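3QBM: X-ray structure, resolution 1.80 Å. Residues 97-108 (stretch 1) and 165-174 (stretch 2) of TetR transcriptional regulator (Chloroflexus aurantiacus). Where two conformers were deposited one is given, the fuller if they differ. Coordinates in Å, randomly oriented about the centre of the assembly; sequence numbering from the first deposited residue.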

ATOM      1  N   ARG A  97      15.725  -6.640  -2.550  1.00 22.31           N
ATOM      2  CA  ARG A  97      16.421  -5.822  -1.563  1.00 24.48           C
ATOM      3  C   ARG A  97      15.604  -4.561  -1.186  1.00 22.23           C
ATOM      4  O   ARG A  97      15.824  -3.461  -1.726  1.00 19.08           O
ATOM      5  CB  ARG A  97      17.811  -5.453  -2.128  1.00 27.82           C
ATOM      6  CG  ARG A  97      18.677  -4.736  -1.141  1.00 34.31           C
ATOM      7  CD  ARG A  97      20.123  -4.683  -1.597  1.00 37.37           C
ATOM      8  NE  ARG A  97      20.294  -3.932  -2.838  1.00 39.67           N
ATOM      9  CZ  ARG A  97      20.647  -2.646  -2.932  1.00 41.41           C
ATOM     10  NH1 ARG A  97      20.865  -1.900  -1.852  1.00 36.94           N
ATOM     11  NH2 ARG A  97      20.778  -2.096  -4.143  1.00 49.36           N
ATOM     12  N   PRO A  98      14.655  -4.703  -0.238  1.00 19.99           N
ATOM     13  CA  PRO A  98      13.900  -3.557   0.213  1.00 21.50           C
ATOM     14  C   PRO A  98      14.808  -2.584   0.977  1.00 18.07           C
ATOM     15  O   PRO A  98      15.951  -2.961   1.287  1.00 18.77           O
ATOM     16  CB  PRO A  98      12.807  -4.194   1.104  1.00 24.32           C
ATOM     17  CG  PRO A  98      13.422  -5.466   1.591  1.00 21.06           C
ATOM     18  CD  PRO A  98      14.307  -5.932   0.497  1.00 23.89           C
ATOM     19  N   PRO A  99      14.356  -1.342   1.219  1.00 19.16           N
ATOM     20  CA  PRO A  99      15.202  -0.342   1.871  1.00 20.49           C
ATOM     21  C   PRO A  99      15.655  -0.811   3.241  1.00 22.41           C
ATOM     22  O   PRO A  99      16.789  -0.558   3.648  1.00 20.91           O
ATOM     23  CB  PRO A  99      14.301   0.887   1.961  1.00 21.74           C
ATOM     24  CG  PRO A  99      13.337   0.689   0.930  1.00 25.22           C
ATOM     25  CD  PRO A  99      13.031  -0.768   0.951  1.00 22.68           C
ATOM     26  N   LEU A 100      14.757  -1.490   3.933  1.00 22.69           N
ATOM     27  CA  LEU A 100      15.156  -2.295   5.082  1.00 26.03           C
ATOM     28  C   LEU A 100      14.255  -3.541   5.204  1.00 23.12           C
ATOM     29  O   LEU A 100      13.272  -3.682   4.471  1.00 24.37           O
ATOM     30  CB  LEU A 100      15.231  -1.437   6.325  1.00 30.37           C
ATOM     31  CG  LEU A 100      14.007  -0.815   6.939  1.00 33.21           C
ATOM     32  CD1 LEU A 100      13.226  -1.908   7.610  1.00 44.67           C
ATOM     33  CD2 LEU A 100      14.408   0.234   8.000  1.00 33.70           C
ATOM     34  N   VAL A 101      14.617  -4.443   6.102  1.00 20.27           N
ATOM     35  CA  VAL A 101      13.898  -5.706   6.255  1.00 24.28           C
ATOM     36  C   VAL A 101      12.396  -5.451   6.441  1.00 17.51           C
ATOM     37  O   VAL A 101      12.014  -4.618   7.197  1.00 16.87           O
ATOM     38  CB  VAL A 101      14.411  -6.481   7.452  1.00 26.30           C
ATOM     39  CG1 VAL A 101      13.909  -5.824   8.743  1.00 32.35           C
ATOM     40  CG2 VAL A 101      13.998  -7.968   7.352  1.00 37.04           C
ATOM     41  N   GLY A 102      11.567  -6.137   5.687  1.00 20.95           N
ATOM     42  CA  GLY A 102      10.116  -5.959   5.775  1.00 18.19           C
ATOM     43  C   GLY A 102       9.458  -5.064   4.745  1.00 17.70           C
ATOM     44  O   GLY A 102       8.258  -4.870   4.804  1.00 21.90           O
ATOM     45  N   GLY A 103      10.199  -4.543   3.772  1.00 16.89           N
ATOM     46  CA  GLY A 103       9.609  -3.792   2.675  1.00 15.54           C
ATOM     47  C   GLY A 103       9.823  -2.291   2.718  1.00 17.07           C
ATOM     48  O   GLY A 103      10.761  -1.804   3.370  1.00 16.93           O
ATOM     49  N   CYS A 104       9.000  -1.551   1.979  1.00 15.63           N
ATOM     50  CA  CYS A 104       9.080  -0.081   1.983  1.00 14.12           C
ATOM     51  C   CYS A 104       8.525   0.497   3.279  1.00 15.06           C
ATOM     52  O   CYS A 104       7.341   0.316   3.565  1.00 14.19           O
ATOM     53  CB  CYS A 104       8.331   0.551   0.787  1.00 16.27           C
ATOM     54  SG  CYS A 104       8.364   2.320   0.795  1.00 18.02           S
ATOM     55  N   PRO A 105       9.352   1.232   4.047  1.00 13.06           N
ATOM     56  CA  PRO A 105       8.834   1.789   5.312  1.00 14.30           C
ATOM     57  C   PRO A 105       7.869   2.945   5.134  1.00 14.07           C
ATOM     58  O   PRO A 105       7.082   3.261   6.056  1.00 15.10           O
ATOM     59  CB  PRO A 105      10.102   2.247   6.030  1.00 17.12           C
ATOM     60  CG  PRO A 105      11.018   2.623   4.913  1.00 19.98           C
ATOM     61  CD  PRO A 105      10.758   1.609   3.820  1.00 14.14           C
ATOM     62  N   ILE A 106       7.886   3.566   3.955  1.00 14.52           N
ATOM     63  CA  ILE A 106       6.955   4.642   3.640  1.00 14.32           C
ATOM     64  C   ILE A 106       5.549   4.040   3.472  1.00 15.79           C
ATOM     65  O   ILE A 106       4.572   4.488   4.116  1.00 15.55           O
ATOM     66  CB  ILE A 106       7.414   5.431   2.387  1.00 14.90           C
ATOM     67  CG1 ILE A 106       8.895   5.835   2.491  1.00 14.46           C
ATOM     68  CG2 ILE A 106       6.559   6.711   2.175  1.00 19.38           C
ATOM     69  CD1 ILE A 106       9.246   6.626   3.729  1.00 14.03           C
ATOM     70  N   LEU A 107       5.454   3.019   2.609  1.00 14.05           N
ATOM     71  CA  LEU A 107       4.230   2.248   2.418  1.00 14.61           C
ATOM     72  C   LEU A 107       3.763   1.631   3.737  1.00 14.96           C
ATOM     73  O   LEU A 107       2.592   1.757   4.123  1.00 13.86           O
ATOM     74  CB  LEU A 107       4.441   1.148   1.366  1.00 13.22           C
ATOM     75  CG  LEU A 107       3.370   0.085   1.113  1.00 13.09           C
ATOM     76  CD1 LEU A 107       2.063   0.725   0.636  1.00 13.48           C
ATOM     77  CD2 LEU A 107       3.849  -1.031   0.139  1.00 14.05           C
ATOM     78  N   ASN A 108       4.648   0.920   4.411  1.00 13.27           N
ATOM     79  CA  ASN A 108       4.252   0.235   5.625  1.00 10.70           C
ATOM     80  C   ASN A 108       3.751   1.216   6.721  1.00 12.55           C
ATOM     81  O   ASN A 108       2.750   0.942   7.406  1.00 13.76           O
ATOM     82  CB  ASN A 108       5.403  -0.607   6.159  1.00 12.89           C
ATOM     83  CG  ASN A 108       5.751  -1.793   5.271  1.00 12.93           C
ATOM     84  OD1 ASN A 108       5.020  -2.147   4.331  1.00 15.10           O
ATOM     85  ND2 ASN A 108       6.904  -2.400   5.554  1.00 17.48           N
TER
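Stretch 2, residues 165-174: MEGAVMLARI

What backbone does stretch 2 bring to stretch 1, and which way does it run? It is helical from Met-165 to Ile-174, part of a helix that begins earlier and continues later in the chain. Its rungs are regular i to i+4 hydrogen bonds, from Val-169 N to Met-165 O at 2.9 Å through to Ile-174 N to Met-170 O at 3.1 Å. Stretch 1 is mostly loop and becomes helical only at Pro-105. The register runs in reverse: Glu-166 pairs with Leu-107, their CA atoms 6.6 Å apart, and Val-169 pairs with Cys-104, their CA atoms 7.4 Å apart. Moving forward along stretch 2 therefore means moving back along stretch 1, from the start of its helix into the preceding loop. The contact is modest, burying 365 Å² over both sides.

Where does the contact begin? Met-165, a selenomethionine, is out of reach, and Glu-166 is the first residue to touch. Its CA-to-CB bond points toward stretch 1, and with chi1 and chi2 both m its carboxylate lies at the beginning of the other helix. Glu-166 OE2 is 3.2 Å from Cys-104 SG and OE1 is 3.5 Å from the same sulfur; whether a hydrogen bond joins them is left open by the geometry. That sulfur already caps its own helix, accepting from Leu-107 N at 3.5 Å, so the carboxylate meets a side chain held at the N-cap. Carbon also lies close to the acid: Glu-166 OE1 is 3.6 Å from Leu-107 CB, and Glu-166 OE2 is 4.0 Å from Ile-106 CB.

What fills the middle of the contact? Gly-167 and Ala-168 make no contact, and the next residue to pack is Val-169, one turn on from Glu-166. Its CG1 methyl lies 3.9 Å from Leu-107 CD2 and 4.2 Å from Cys-104 CB, joining the two in an apolar patch. Leu-107, in a t, p rotamer, pushes CD2 against the helix backbone as well as its side chains: CD2 is 3.5 Å from Glu-166 O and 3.8 Å from Met-170 N, the two ends of a helical rung. Met-170, also a selenomethionine, meets this methyl through CB, at 4.0 Å from Leu-107 CD2, while the end of its side chain leads away.

How does the far end of stretch 2 reach the loop? Leu-171 and Ala-172 are out of reach, but the CA-to-CB bond of Arg-173 points toward stretch 1, and its guanidinium lies beside the Leu-100 to Gly-103 type II turn. Over one face of that group sit Gly-103 N, 3.8 Å from Arg-173 CZ, and Gly-102 O, 3.7 Å from Arg-173 NE. An ideal CB on Gly-103 would lie 3.0 Å from Arg-173 CD, a clash, and the backbone angles there call for glycine on their own account, since that CB would also be jammed against the carbonyl O of Gly-102. Pro-98 CG approaches Arg-173 NH1 obliquely at 4.1 Å. Beyond this, Ile-174 makes no contact.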

HETATM    1  N   MSE A 165       4.145   2.165  -8.284  1.00 11.45           N
HETATM    2  CA  MSE A 165       5.318   1.467  -7.773  1.00 10.21           C
HETATM    3  C   MSE A 165       5.073   0.977  -6.344  1.00 11.11           C
HETATM    4  O   MSE A 165       5.398  -0.168  -6.029  1.00 12.34           O
HETATM    5  CB  MSE A 165       6.597   2.309  -7.901  1.00 11.59           C
HETATM    6  CG  MSE A 165       7.033   2.610  -9.332  1.00 10.40           C
HETATM    7 SE   MSE A 165       6.904   1.171 -10.674  0.75 11.84          SE
HETATM    8  CE  MSE A 165       8.256  -0.051  -9.981  1.00 12.88           C
ATOM      9  N   GLU A 166       4.446   1.787  -5.493  1.00 10.81           N
ATOM     10  CA  GLU A 166       4.174   1.366  -4.132  1.00 11.82           C
ATOM     11  C   GLU A 166       3.145   0.242  -4.100  1.00 13.25           C
ATOM     12  O   GLU A 166       3.309  -0.696  -3.314  1.00 12.90           O
ATOM     13  CB  GLU A 166       3.705   2.530  -3.244  1.00 12.74           C
ATOM     14  CG  GLU A 166       4.788   3.501  -2.872  1.00 15.55           C
ATOM     15  CD  GLU A 166       5.758   2.977  -1.831  1.00 16.35           C
ATOM     16  OE1 GLU A 166       6.023   1.755  -1.766  1.00 20.80           O
ATOM     17  OE2 GLU A 166       6.245   3.812  -1.070  1.00 24.02           O
ATOM     18  N   GLY A 167       2.088   0.326  -4.929  1.00 11.11           N
ATOM     19  CA  GLY A 167       1.122  -0.785  -5.070  1.00 11.91           C
ATOM     20  C   GLY A 167       1.781  -2.100  -5.538  1.00 12.46           C
ATOM     21  O   GLY A 167       1.492  -3.204  -5.055  1.00 12.09           O
ATOM     22  N   ALA A 168       2.739  -1.970  -6.435  1.00 11.56           N
ATOM     23  CA  ALA A 168       3.487  -3.129  -6.889  1.00 12.89           C
ATOM     24  C   ALA A 168       4.395  -3.709  -5.798  1.00 13.15           C
ATOM     25  O   ALA A 168       4.538  -4.923  -5.716  1.00 13.29           O
ATOM     26  CB  ALA A 168       4.243  -2.781  -8.122  1.00 10.04           C
ATOM     27  N   VAL A 169       4.999  -2.856  -4.974  1.00 11.28           N
ATOM     28  CA  VAL A 169       5.766  -3.296  -3.784  1.00 12.23           C
ATOM     29  C   VAL A 169       4.859  -4.138  -2.870  1.00 13.90           C
ATOM     30  O   VAL A 169       5.241  -5.254  -2.457  1.00 14.07           O
ATOM     31  CB  VAL A 169       6.355  -2.136  -2.989  1.00 12.98           C
ATOM     32  CG1 VAL A 169       6.915  -2.635  -1.643  1.00 14.50           C
ATOM     33  CG2 VAL A 169       7.466  -1.462  -3.782  1.00  8.74           C
HETATM   34  N   MSE A 170       3.652  -3.643  -2.604  1.00 13.97           N
HETATM   35  CA  MSE A 170       2.659  -4.370  -1.818  1.00 14.03           C
HETATM   36  C   MSE A 170       2.326  -5.741  -2.452  1.00 14.42           C
HETATM   37  O   MSE A 170       2.344  -6.773  -1.783  1.00 16.04           O
HETATM   38  CB  MSE A 170       1.371  -3.557  -1.723  1.00 12.24           C
HETATM   39  CG  MSE A 170       0.249  -4.267  -0.912  1.00 15.83           C
HETATM   40 SE   MSE A 170      -0.835  -5.484  -1.825  0.75 14.37          SE
HETATM   41  CE  MSE A 170      -1.644  -4.158  -3.055  1.00 17.49           C
ATOM     42  N   LEU A 171       2.025  -5.728  -3.743  1.00 12.46           N
ATOM     43  CA  LEU A 171       1.642  -6.964  -4.461  0.60 14.22           C
ATOM     44  C   LEU A 171       2.753  -7.980  -4.560  1.00 15.81           C
ATOM     45  O   LEU A 171       2.511  -9.167  -4.406  1.00 17.19           O
ATOM     46  CB  LEU A 171       1.236  -6.679  -5.884  0.60 12.69           C
ATOM     47  CG  LEU A 171      -0.180  -6.214  -6.104  0.60 12.07           C
ATOM     48  CD1 LEU A 171      -0.296  -5.999  -7.602  0.60  9.41           C
ATOM     49  CD2 LEU A 171      -1.240  -7.203  -5.562  0.60 12.83           C
ATOM     50  N   ALA A 172       3.971  -7.504  -4.817  1.00 15.68           N
ATOM     51  CA  ALA A 172       5.125  -8.389  -4.958  1.00 18.16           C
ATOM     52  C   ALA A 172       5.374  -9.100  -3.642  1.00 18.38           C
ATOM     53  O   ALA A 172       5.669 -10.291  -3.632  1.00 23.18           O
ATOM     54  CB  ALA A 172       6.361  -7.617  -5.431  1.00 17.42           C
ATOM     55  N   ARG A 173       5.203  -8.411  -2.522  1.00 18.09           N
ATOM     56  CA  ARG A 173       5.474  -9.043  -1.240  1.00 17.76           C
ATOM     57  C   ARG A 173       4.399 -10.044  -0.890  1.00 19.46           C
ATOM     58  O   ARG A 173       4.699 -11.171  -0.480  1.00 20.94           O
ATOM     59  CB  ARG A 173       5.668  -8.044  -0.111  1.00 19.69           C
ATOM     60  CG  ARG A 173       6.950  -7.250  -0.136  1.00 25.32           C
ATOM     61  CD  ARG A 173       7.254  -6.581   1.260  1.00 15.10           C
ATOM     62  NE  ARG A 173       7.851  -7.464   2.247  1.00 23.54           N
ATOM     63  CZ  ARG A 173       9.120  -7.863   2.212  1.00 24.09           C
ATOM     64  NH1 ARG A 173       9.912  -7.506   1.204  1.00 24.24           N
ATOM     65  NH2 ARG A 173       9.603  -8.665   3.140  1.00 29.59           N
ATOM     66  N   ILE A 174       3.141  -9.676  -1.113  1.00 15.80           N
ATOM     67  CA  ILE A 174       2.059 -10.572  -0.759  1.00 18.02           C
ATOM     68  C   ILE A 174       1.947 -11.804  -1.693  1.00 18.35           C
ATOM     69  O   ILE A 174       1.669 -12.926  -1.216  1.00 19.45           O
ATOM     70  CB  ILE A 174       0.725  -9.739  -0.521  1.00 18.99           C
ATOM     71  CG1 ILE A 174      -0.187 -10.430   0.489  1.00 28.56           C
ATOM     72  CG2 ILE A 174       0.064  -9.403  -1.871  1.00 21.61           C
ATOM     73  CD1 ILE A 174       0.353 -10.499   1.959  1.00 19.42           C
TER